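Local coordinates for uncharacterized protein PA2218 (Pseudomonas aeruginosa, PDB 2HDW) that is functionally uncharacterised but adopts the alpha/beta hydrolase fold and is probably a hydrolase, at residues A[203-214]-A[318-326]; A[143-151]-A[282-292]. All coordinates share one frame; numbering follows the deposited sequence.

Contact 1: residues A[203-214]-A[318-326]; sequences MYDMTRVMSKGY and HSRYFSETA
Phe322 and Tyr204 form an offset stack, ring centroids 4.8 Å apart and planes 27° from parallel, with Phe322 CE2 lying over one face of the tyrosine near its rim. Tyr204 CA lies over the Phe322 face turned to that stack, a CH-pi contact, and Tyr321 CZ lies over the rim of the opposite face. Arg208 runs past in the reverse direction: with CG anti to the backbone N (chi1 176°), its chain points toward helix 320-329, and CD meets the edge of Phe322 at CE1, 3.7 Å away. A bend at chi3 then carries NH2 to within 3.4 Å of Thr325 CG2. At the other end of Tyr204, OH joins His318 NE2 at 2.8 Å in an almost straight hydrogen bond (176°), lying at the imidazole edge; the two rings meet rim to rim, and both also meet His344. Three partners, His318 NE2, Tyr214 OH and Tyr263 OH, gather round the hydroxyl. On the flank, Met203 lays CG 3.3 Å from Ser323 OG and SD against Ala326 CB; the serine hydroxyl bonds to His313 and to a water shared with Met203 N. A second water links Gly213 O to Tyr321 OH, which also bonds to Asn215. Aromatic packing thus joins segments that follow strands 197-201 and 309-314, parallel neighbours in the central sheet. Asp205 N, over the Phe322 face, and Met203 O, 3.3 Å from Phe322 CB, are buried without hydrogen-bond partners, a cost probably repaid by the apolar packing.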
loop_
_atom_site.group_PDB
_atom_site.type_symbol
_atom_site.label_atom_id
_atom_site.label_comp_id
_atom_site.label_asym_id
_atom_site.label_seq_id
_atom_site.Cartn_x
_atom_site.Cartn_y
_atom_site.Cartn_z
ATOM N N MET A 203 -5.200 -4.112 6.742
ATOM C CA MET A 203 -3.853 -3.608 7.002
ATOM C C MET A 203 -2.886 -4.473 7.798
ATOM O O MET A 203 -3.273 -5.390 8.527
ATOM C CB MET A 203 -3.928 -2.231 7.705
ATOM C CG MET A 203 -4.229 -2.282 9.222
ATOM S SD MET A 203 -4.058 -0.683 10.131
ATOM C CE MET A 203 -2.298 -0.646 10.486
ATOM N N TYR A 204 -1.611 -4.124 7.641
ATOM C CA TYR A 204 -0.480 -4.721 8.340
ATOM C C TYR A 204 0.285 -3.481 8.798
ATOM O O TYR A 204 0.179 -2.422 8.176
ATOM C CB TYR A 204 0.472 -5.440 7.379
ATOM C CG TYR A 204 0.356 -6.939 7.224
ATOM C CD1 TYR A 204 -0.794 -7.525 6.693
ATOM C CD2 TYR A 204 1.458 -7.764 7.472
ATOM C CE1 TYR A 204 -0.837 -8.886 6.396
ATOM C CE2 TYR A 204 1.424 -9.126 7.178
ATOM C CZ TYR A 204 0.275 -9.679 6.633
ATOM O OH TYR A 204 0.256 -11.011 6.272
ATOM N N ASP A 205 1.035 -3.601 9.882
ATOM C CA ASP A 205 1.911 -2.520 10.316
ATOM C C ASP A 205 3.215 -3.237 9.969
ATOM O O ASP A 205 3.641 -4.124 10.710
ATOM C CB ASP A 205 1.827 -2.283 11.830
ATOM C CG ASP A 205 2.963 -1.409 12.348
ATOM O OD1 ASP A 205 4.026 -1.377 11.697
ATOM O OD2 ASP A 205 2.812 -0.772 13.413
ATOM N N MET A 206 3.828 -2.900 8.834
ATOM C CA MET A 206 5.047 -3.595 8.434
ATOM C C MET A 206 6.229 -3.542 9.413
ATOM O O MET A 206 7.048 -4.469 9.425
ATOM C CB MET A 206 5.498 -3.143 7.035
ATOM C CG MET A 206 4.535 -3.518 5.881
ATOM S SD MET A 206 3.984 -5.278 5.813
ATOM C CE MET A 206 5.588 -6.079 5.661
ATOM N N THR A 207 6.338 -2.491 10.231
ATOM C CA THR A 207 7.455 -2.434 11.175
ATOM C C THR A 207 7.202 -3.441 12.291
ATOM O O THR A 207 8.128 -4.091 12.785
ATOM C CB THR A 207 7.664 -1.010 11.787
ATOM O OG1 THR A 207 6.529 -0.636 12.586
ATOM C CG2 THR A 207 7.878 0.012 10.683
ATOM N N ARG A 208 5.937 -3.589 12.673
ATOM C CA ARG A 208 5.588 -4.542 13.719
ATOM C C ARG A 208 5.797 -5.979 13.240
ATOM O O ARG A 208 6.390 -6.791 13.946
ATOM C CB ARG A 208 4.129 -4.362 14.151
ATOM C CG ARG A 208 3.653 -5.393 15.167
ATOM C CD ARG A 208 2.164 -5.244 15.457
ATOM N NE ARG A 208 1.881 -4.101 16.323
ATOM C CZ ARG A 208 2.005 -4.118 17.648
ATOM N NH1 ARG A 208 2.399 -5.225 18.268
ATOM N NH2 ARG A 208 1.750 -3.023 18.349
ATOM N N VAL A 209 5.329 -6.299 12.036
ATOM C CA VAL A 209 5.469 -7.667 11.549
ATOM C C VAL A 209 6.924 -8.076 11.326
ATOM O O VAL A 209 7.292 -9.222 11.579
ATOM C CB VAL A 209 4.652 -7.904 10.250
ATOM C CG1 VAL A 209 5.312 -7.233 9.057
ATOM C CG2 VAL A 209 4.508 -9.395 10.010
ATOM N N MET A 210 7.758 -7.149 10.863
ATOM C CA MET A 210 9.160 -7.483 10.644
ATOM C C MET A 210 9.956 -7.530 11.947
ATOM O O MET A 210 10.962 -8.243 12.049
ATOM C CB MET A 210 9.804 -6.498 9.666
ATOM C CG MET A 210 9.490 -6.843 8.217
ATOM S SD MET A 210 10.580 -6.109 7.011
ATOM C CE MET A 210 9.466 -5.046 6.190
ATOM N N SER A 211 9.495 -6.782 12.943
ATOM C CA SER A 211 10.171 -6.745 14.234
ATOM C C SER A 211 9.726 -7.863 15.178
ATOM O O SER A 211 10.560 -8.469 15.861
ATOM C CB SER A 211 9.942 -5.392 14.908
ATOM O OG SER A 211 10.513 -4.346 14.141
ATOM N N LYS A 212 8.423 -8.146 15.208
ATOM C CA LYS A 212 7.876 -9.171 16.101
ATOM C C LYS A 212 7.279 -10.412 15.429
ATOM O O LYS A 212 6.827 -11.328 16.118
ATOM C CB LYS A 212 6.800 -8.553 16.999
ATOM C CG LYS A 212 7.250 -7.336 17.796
ATOM C CD LYS A 212 6.087 -6.758 18.594
ATOM C CE LYS A 212 6.533 -5.601 19.479
ATOM N NZ LYS A 212 5.382 -4.989 20.213
ATOM N N GLY A 213 7.279 -10.451 14.100
ATOM C CA GLY A 213 6.699 -11.590 13.406
ATOM C C GLY A 213 5.186 -11.598 13.581
ATOM O O GLY A 213 4.617 -10.643 14.117
ATOM N N TYR A 214 4.528 -12.666 13.134
ATOM C CA TYR A 214 3.078 -12.765 13.263
ATOM C C TYR A 214 2.654 -13.072 14.697
ATOM O O TYR A 214 3.105 -14.045 15.298
ATOM C CB TYR A 214 2.535 -13.841 12.320
ATOM C CG TYR A 214 2.501 -13.408 10.877
ATOM C CD1 TYR A 214 1.615 -12.419 10.451
ATOM C CD2 TYR A 214 3.355 -13.978 9.933
ATOM C CE1 TYR A 214 1.578 -12.007 9.119
ATOM C CE2 TYR A 214 3.329 -13.573 8.594
ATOM C CZ TYR A 214 2.433 -12.587 8.198
ATOM O OH TYR A 214 2.386 -12.185 6.886
ATOM N N HIS A 318 -6.136 -13.472 9.135
ATOM C CA HIS A 318 -5.064 -13.777 10.082
ATOM C C HIS A 318 -4.459 -12.469 10.576
ATOM O O HIS A 318 -3.842 -12.401 11.642
ATOM C CB HIS A 318 -3.960 -14.571 9.380
ATOM C CG HIS A 318 -3.243 -13.785 8.325
ATOM N ND1 HIS A 318 -3.814 -13.473 7.110
ATOM C CD2 HIS A 318 -2.023 -13.196 8.328
ATOM C CE1 HIS A 318 -2.980 -12.727 6.410
ATOM N NE2 HIS A 318 -1.884 -12.543 7.127
ATOM N N SER A 319 -4.642 -11.428 9.775
ATOM C CA SER A 319 -4.092 -10.110 10.062
ATOM C C SER A 319 -5.059 -9.147 10.740
ATOM O O SER A 319 -4.721 -7.983 10.955
ATOM C CB SER A 319 -3.642 -9.485 8.751
ATOM O OG SER A 319 -4.736 -9.508 7.852
ATOM N N ARG A 320 -6.254 -9.615 11.071
ATOM C CA ARG A 320 -7.230 -8.725 11.684
ATOM C C ARG A 320 -6.701 -8.000 12.911
ATOM O O ARG A 320 -7.078 -6.855 13.172
ATOM C CB ARG A 320 -8.502 -9.483 12.061
ATOM C CG ARG A 320 -9.622 -8.563 12.535
ATOM C CD ARG A 320 -10.872 -9.336 12.919
ATOM N NE ARG A 320 -10.637 -10.188 14.078
ATOM C CZ ARG A 320 -11.541 -11.012 14.600
ATOM N NH1 ARG A 320 -12.754 -11.095 14.062
ATOM N NH2 ARG A 320 -11.230 -11.752 15.661
ATOM N N TYR A 321 -5.824 -8.652 13.664
ATOM C CA TYR A 321 -5.301 -8.033 14.872
ATOM C C TYR A 321 -4.546 -6.725 14.623
ATOM O O TYR A 321 -4.523 -5.854 15.494
ATOM C CB TYR A 321 -4.426 -9.023 15.646
ATOM C CG TYR A 321 -3.047 -9.258 15.083
ATOM C CD1 TYR A 321 -1.954 -8.528 15.547
ATOM C CD2 TYR A 321 -2.820 -10.262 14.143
ATOM C CE1 TYR A 321 -0.667 -8.797 15.100
ATOM C CE2 TYR A 321 -1.537 -10.540 13.686
ATOM C CZ TYR A 321 -0.466 -9.805 14.173
ATOM O OH TYR A 321 0.803 -10.080 13.739
ATOM N N PHE A 322 -3.939 -6.570 13.448
ATOM C CA PHE A 322 -3.221 -5.326 13.150
ATOM C C PHE A 322 -4.152 -4.117 13.232
ATOM O O PHE A 322 -3.786 -3.077 13.782
ATOM C CB PHE A 322 -2.583 -5.374 11.758
ATOM C CG PHE A 322 -1.377 -6.270 11.668
ATOM C CD1 PHE A 322 -0.260 -6.036 12.463
ATOM C CD2 PHE A 322 -1.354 -7.339 10.779
ATOM C CE1 PHE A 322 0.871 -6.855 12.374
ATOM C CE2 PHE A 322 -0.227 -8.167 10.680
ATOM C CZ PHE A 322 0.887 -7.921 11.481
ATOM N N SER A 323 -5.353 -4.252 12.676
ATOM C CA SER A 323 -6.333 -3.166 12.705
ATOM C C SER A 323 -6.867 -2.941 14.116
ATOM O O SER A 323 -7.209 -1.816 14.491
ATOM C CB SER A 323 -7.501 -3.475 11.772
ATOM O OG SER A 323 -7.077 -3.495 10.429
ATOM N N GLU A 324 -6.946 -4.017 14.895
ATOM C CA GLU A 324 -7.441 -3.923 16.262
ATOM C C GLU A 324 -6.442 -3.149 17.110
ATOM O O GLU A 324 -6.832 -2.395 18.001
ATOM C CB GLU A 324 -7.666 -5.319 16.835
ATOM C CG GLU A 324 -8.667 -6.123 16.032
ATOM C CD GLU A 324 -8.884 -7.514 16.584
ATOM O OE1 GLU A 324 -7.885 -8.171 16.932
ATOM O OE2 GLU A 324 -10.051 -7.950 16.661
ATOM N N THR A 325 -5.158 -3.335 16.819
ATOM C CA THR A 325 -4.092 -2.634 17.530
ATOM C C THR A 325 -4.131 -1.158 17.123
ATOM O O THR A 325 -4.099 -0.270 17.970
ATOM C CB THR A 325 -2.692 -3.230 17.186
ATOM O OG1 THR A 325 -2.569 -4.535 17.768
ATOM C CG2 THR A 325 -1.570 -2.345 17.725
ATOM N N ALA A 326 -4.216 -0.904 15.820
ATOM C CA ALA A 326 -4.257 0.465 15.319
ATOM C C ALA A 326 -5.502 1.192 15.826
ATOM O O ALA A 326 -5.430 2.353 16.227
ATOM C CB ALA A 326 -4.223 0.467 13.789
HETATM O O HOH W 1 -7.473 -2.217 7.913
HETATM O O HOH W 2 2.895 -8.646 14.670
#

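Contact 2: residues A[143-151]-A[282-292]; sequences RNVASPDIN and NAWTMTTPLSF
Phe292 presents one face to Pro148, whose CD sits almost exactly over the ring centre, 3.6 Å from the centroid and 4° off the normal, a close CH-pi contact. Ala146 CB approaches the edge of the same ring, 3.6 Å from CE2. This methyl serves two aromatics: it also lies over one face of Trp284, offset toward the rim of the six-membered ring, with 3.8 Å between Ala146 CB and Trp284 CZ3. At the edge of the indole, in its plane, lies the carbonyl oxygen of Asn144. Phe105 meets both aromatic rings, and Tyr249 also meets the indole.

Asn144 O accepts from Thr285 N at 3.1 Å and receives a CA-H...O contact from Trp284 CA. Across the same join, Asn144 ND2 makes a weak hydrogen bond to Ala283 O. Thr288 directs OG1 toward the backbone of the facing loop, 3.5 Å from Val145 CA, and shares a hydrogen bond with Thr285 OG1 inside the type I turn 285-288. Ser291 OG falls between its own backbone N and carbonyl carbon (chi1 59°), which brings it to 3.3 Å from Pro148 CD. One water donates to Ala146 O and Thr288 O and accepts from Ser291 OG, tying the two backbones together. Ser147 caps helix 148-164, its OG accepting from Ile150 N in a nearly straight bond and from Asp149 N in a weak one.

The loop entering helix 148-164 is therefore joined to 282-292, which lies in sequence between sheet strands 197-201 and 309-314, by one main-chain hydrogen bond, a weak Asn144 amide bond and a bridging water. With so few direct polar bonds, shape and the CH-pi packing of Ala146 and Pro148 probably carry much of the contact.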
loop_
_atom_site.group_PDB
_atom_site.type_symbol
_atom_site.label_atom_id
_atom_site.label_comp_id
_atom_site.label_asym_id
_atom_site.label_seq_id
_atom_site.Cartn_x
_atom_site.Cartn_y
_atom_site.Cartn_z
ATOM N N ARG A 143 16.992 -2.017 -7.053
ATOM C CA ARG A 143 15.582 -2.311 -7.225
ATOM C C ARG A 143 15.065 -3.103 -6.027
ATOM O O ARG A 143 15.812 -3.838 -5.375
ATOM C CB ARG A 143 15.361 -3.119 -8.508
ATOM C CG ARG A 143 15.798 -2.386 -9.762
ATOM C CD ARG A 143 15.074 -1.048 -9.869
ATOM N NE ARG A 143 13.628 -1.216 -9.976
ATOM C CZ ARG A 143 12.759 -0.208 -9.969
ATOM N NH1 ARG A 143 13.194 1.042 -9.851
ATOM N NH2 ARG A 143 11.459 -0.444 -10.102
ATOM N N ASN A 144 13.784 -2.926 -5.736
ATOM C CA ASN A 144 13.130 -3.647 -4.654
ATOM C C ASN A 144 13.723 -3.553 -3.253
ATOM O O ASN A 144 14.007 -4.573 -2.611
ATOM C CB ASN A 144 12.978 -5.121 -5.043
ATOM C CG ASN A 144 12.065 -5.310 -6.241
ATOM O OD1 ASN A 144 11.391 -4.371 -6.669
ATOM N ND2 ASN A 144 12.031 -6.526 -6.783
ATOM N N VAL A 145 13.920 -2.326 -2.788
ATOM C CA VAL A 145 14.390 -2.092 -1.432
ATOM C C VAL A 145 13.253 -1.250 -0.849
ATOM O O VAL A 145 12.542 -0.582 -1.599
ATOM C CB VAL A 145 15.740 -1.324 -1.402
ATOM C CG1 VAL A 145 15.599 0.026 -2.057
ATOM C CG2 VAL A 145 16.217 -1.173 0.040
ATOM N N ALA A 146 13.042 -1.304 0.461
ATOM C CA ALA A 146 11.957 -0.534 1.072
ATOM C C ALA A 146 12.388 0.130 2.372
ATOM O O ALA A 146 13.435 -0.189 2.923
ATOM C CB ALA A 146 10.748 -1.436 1.328
ATOM N N SER A 147 11.558 1.046 2.861
ATOM C CA SER A 147 11.843 1.780 4.092
ATOM C C SER A 147 10.546 2.390 4.614
ATOM O O SER A 147 9.749 2.911 3.837
ATOM C CB SER A 147 12.867 2.879 3.799
ATOM O OG SER A 147 12.695 4.004 4.640
ATOM N N PRO A 148 10.310 2.326 5.935
ATOM C CA PRO A 148 9.065 2.910 6.447
ATOM C C PRO A 148 9.038 4.419 6.249
ATOM O O PRO A 148 7.975 5.013 6.049
ATOM C CB PRO A 148 9.075 2.509 7.920
ATOM C CG PRO A 148 10.535 2.463 8.244
ATOM C CD PRO A 148 11.122 1.771 7.032
ATOM N N ASP A 149 10.217 5.030 6.292
ATOM C CA ASP A 149 10.346 6.480 6.122
ATOM C C ASP A 149 10.068 6.865 4.671
ATOM O O ASP A 149 9.158 7.647 4.386
ATOM C CB ASP A 149 11.761 6.923 6.511
ATOM C CG ASP A 149 11.925 8.438 6.544
ATOM O OD1 ASP A 149 11.275 9.134 5.743
ATOM O OD2 ASP A 149 12.732 8.937 7.361
ATOM N N ILE A 150 10.851 6.303 3.755
ATOM C CA ILE A 150 10.701 6.599 2.338
ATOM C C ILE A 150 9.314 6.237 1.813
ATOM O O ILE A 150 8.729 6.978 1.025
ATOM C CB ILE A 150 11.765 5.858 1.496
ATOM C CG1 ILE A 150 13.167 6.337 1.892
ATOM C CG2 ILE A 150 11.526 6.107 0.005
ATOM C CD1 ILE A 150 14.307 5.642 1.132
ATOM N N ASN A 151 8.780 5.105 2.255
ATOM C CA ASN A 151 7.464 4.690 1.792
ATOM C C ASN A 151 6.372 5.604 2.339
ATOM O O ASN A 151 5.390 5.893 1.649
ATOM C CB ASN A 151 7.214 3.221 2.161
ATOM C CG ASN A 151 8.026 2.264 1.290
ATOM O OD1 ASN A 151 8.411 2.610 0.169
ATOM N ND2 ASN A 151 8.275 1.060 1.789
ATOM N N ASN A 282 9.154 -12.549 -6.890
ATOM C CA ASN A 282 10.414 -11.837 -6.737
ATOM C C ASN A 282 10.716 -11.661 -5.255
ATOM O O ASN A 282 10.397 -12.549 -4.459
ATOM C CB ASN A 282 10.358 -10.491 -7.467
ATOM C CG ASN A 282 10.158 -10.662 -8.959
ATOM O OD1 ASN A 282 9.065 -10.447 -9.479
ATOM N ND2 ASN A 282 11.212 -11.078 -9.655
ATOM N N ALA A 283 11.325 -10.542 -4.871
ATOM C CA ALA A 283 11.655 -10.333 -3.464
ATOM C C ALA A 283 12.365 -9.031 -3.174
ATOM O O ALA A 283 12.892 -8.378 -4.069
ATOM C CB ALA A 283 12.520 -11.470 -2.969
ATOM N N TRP A 284 12.381 -8.666 -1.899
ATOM C CA TRP A 284 13.074 -7.464 -1.465
ATOM C C TRP A 284 14.524 -7.879 -1.276
ATOM O O TRP A 284 14.838 -9.075 -1.253
ATOM C CB TRP A 284 12.555 -6.978 -0.111
ATOM C CG TRP A 284 11.098 -6.634 -0.083
ATOM C CD1 TRP A 284 10.099 -7.348 0.510
ATOM C CD2 TRP A 284 10.480 -5.476 -0.658
ATOM N NE1 TRP A 284 8.894 -6.708 0.345
ATOM C CE2 TRP A 284 9.098 -5.555 -0.369
ATOM C CE3 TRP A 284 10.958 -4.379 -1.388
ATOM C CZ2 TRP A 284 8.187 -4.578 -0.786
ATOM C CZ3 TRP A 284 10.049 -3.406 -1.804
ATOM C CH2 TRP A 284 8.680 -3.516 -1.500
ATOM N N THR A 285 15.399 -6.896 -1.135
ATOM C CA THR A 285 16.809 -7.177 -0.894
ATOM C C THR A 285 16.837 -7.847 0.469
ATOM O O THR A 285 15.943 -7.619 1.291
ATOM C CB THR A 285 17.619 -5.887 -0.797
ATOM O OG1 THR A 285 17.060 -5.064 0.238
ATOM C CG2 THR A 285 17.593 -5.136 -2.120
ATOM N N MET A 286 17.853 -8.670 0.712
ATOM C CA MET A 286 17.970 -9.358 1.990
ATOM C C MET A 286 18.090 -8.386 3.164
ATOM O O MET A 286 17.614 -8.675 4.255
ATOM C CB MET A 286 19.174 -10.317 1.976
ATOM C CG MET A 286 18.942 -11.606 1.168
ATOM S SD MET A 286 20.313 -12.794 1.281
ATOM C CE MET A 286 19.964 -13.518 2.856
ATOM N N THR A 287 18.695 -7.222 2.954
ATOM C CA THR A 287 18.843 -6.280 4.063
ATOM C C THR A 287 17.718 -5.247 4.251
ATOM O O THR A 287 17.813 -4.367 5.110
ATOM C CB THR A 287 20.218 -5.561 3.993
ATOM O OG1 THR A 287 20.396 -4.954 2.706
ATOM C CG2 THR A 287 21.338 -6.570 4.227
ATOM N N THR A 288 16.642 -5.370 3.477
ATOM C CA THR A 288 15.518 -4.433 3.591
ATOM C C THR A 288 14.947 -4.295 5.010
ATOM O O THR A 288 14.633 -3.190 5.451
ATOM C CB THR A 288 14.366 -4.819 2.617
ATOM O OG1 THR A 288 14.663 -4.317 1.306
ATOM C CG2 THR A 288 13.030 -4.244 3.087
ATOM N N PRO A 289 14.804 -5.412 5.743
ATOM C CA PRO A 289 14.261 -5.365 7.108
ATOM C C PRO A 289 14.961 -4.441 8.120
ATOM O O PRO A 289 14.350 -4.016 9.092
ATOM C CB PRO A 289 14.321 -6.826 7.551
ATOM C CG PRO A 289 14.158 -7.579 6.256
ATOM C CD PRO A 289 15.056 -6.806 5.331
ATOM N N LEU A 290 16.232 -4.129 7.902
ATOM C CA LEU A 290 16.957 -3.280 8.847
ATOM C C LEU A 290 16.255 -1.982 9.248
ATOM O O LEU A 290 16.262 -1.614 10.424
ATOM C CB LEU A 290 18.351 -2.965 8.309
ATOM C CG LEU A 290 19.320 -4.149 8.312
ATOM C CD1 LEU A 290 20.560 -3.786 7.530
ATOM C CD2 LEU A 290 19.671 -4.536 9.755
ATOM N N SER A 291 15.650 -1.285 8.293
ATOM C CA SER A 291 14.969 -0.034 8.630
ATOM C C SER A 291 13.666 -0.293 9.377
ATOM O O SER A 291 13.407 0.324 10.411
ATOM C CB SER A 291 14.692 0.799 7.368
ATOM O OG SER A 291 13.889 0.085 6.447
ATOM N N PHE A 292 12.855 -1.214 8.852
ATOM C CA PHE A 292 11.573 -1.565 9.461
ATOM C C PHE A 292 11.704 -2.101 10.882
ATOM O O PHE A 292 10.865 -1.822 11.739
ATOM C CB PHE A 292 10.850 -2.602 8.592
ATOM C CG PHE A 292 10.337 -2.045 7.296
ATOM C CD1 PHE A 292 9.079 -1.447 7.230
ATOM C CD2 PHE A 292 11.119 -2.100 6.142
ATOM C CE1 PHE A 292 8.603 -0.909 6.034
ATOM C CE2 PHE A 292 10.657 -1.565 4.941
ATOM C CZ PHE A 292 9.394 -0.969 4.888
HETATM O O HOH W 3 15.579 -0.968 4.329
#

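Both contacts are partly buried, each centred about 14 Å from the middle of the chain, and their centres lie about 17 Å apart. Neither is confined to the surface: buried aromatic rings meet partly exposed residues in both. Helix 206-212 is the shared element: it forms one side of contact 1, while its Met210 CE comes 3.3 Å from Phe292 CG of contact 2 and its Thr207 touches both Phe292 and Pro148. Contact 1 joins two elements that follow sheet strands, and combines ring stacking with a hydroxyl-imidazole network. Contact 2 joins two loop-to-helix passages, relying on CH-pi packing, one main-chain bond and a bridging water. Their segments alternate along the sequence.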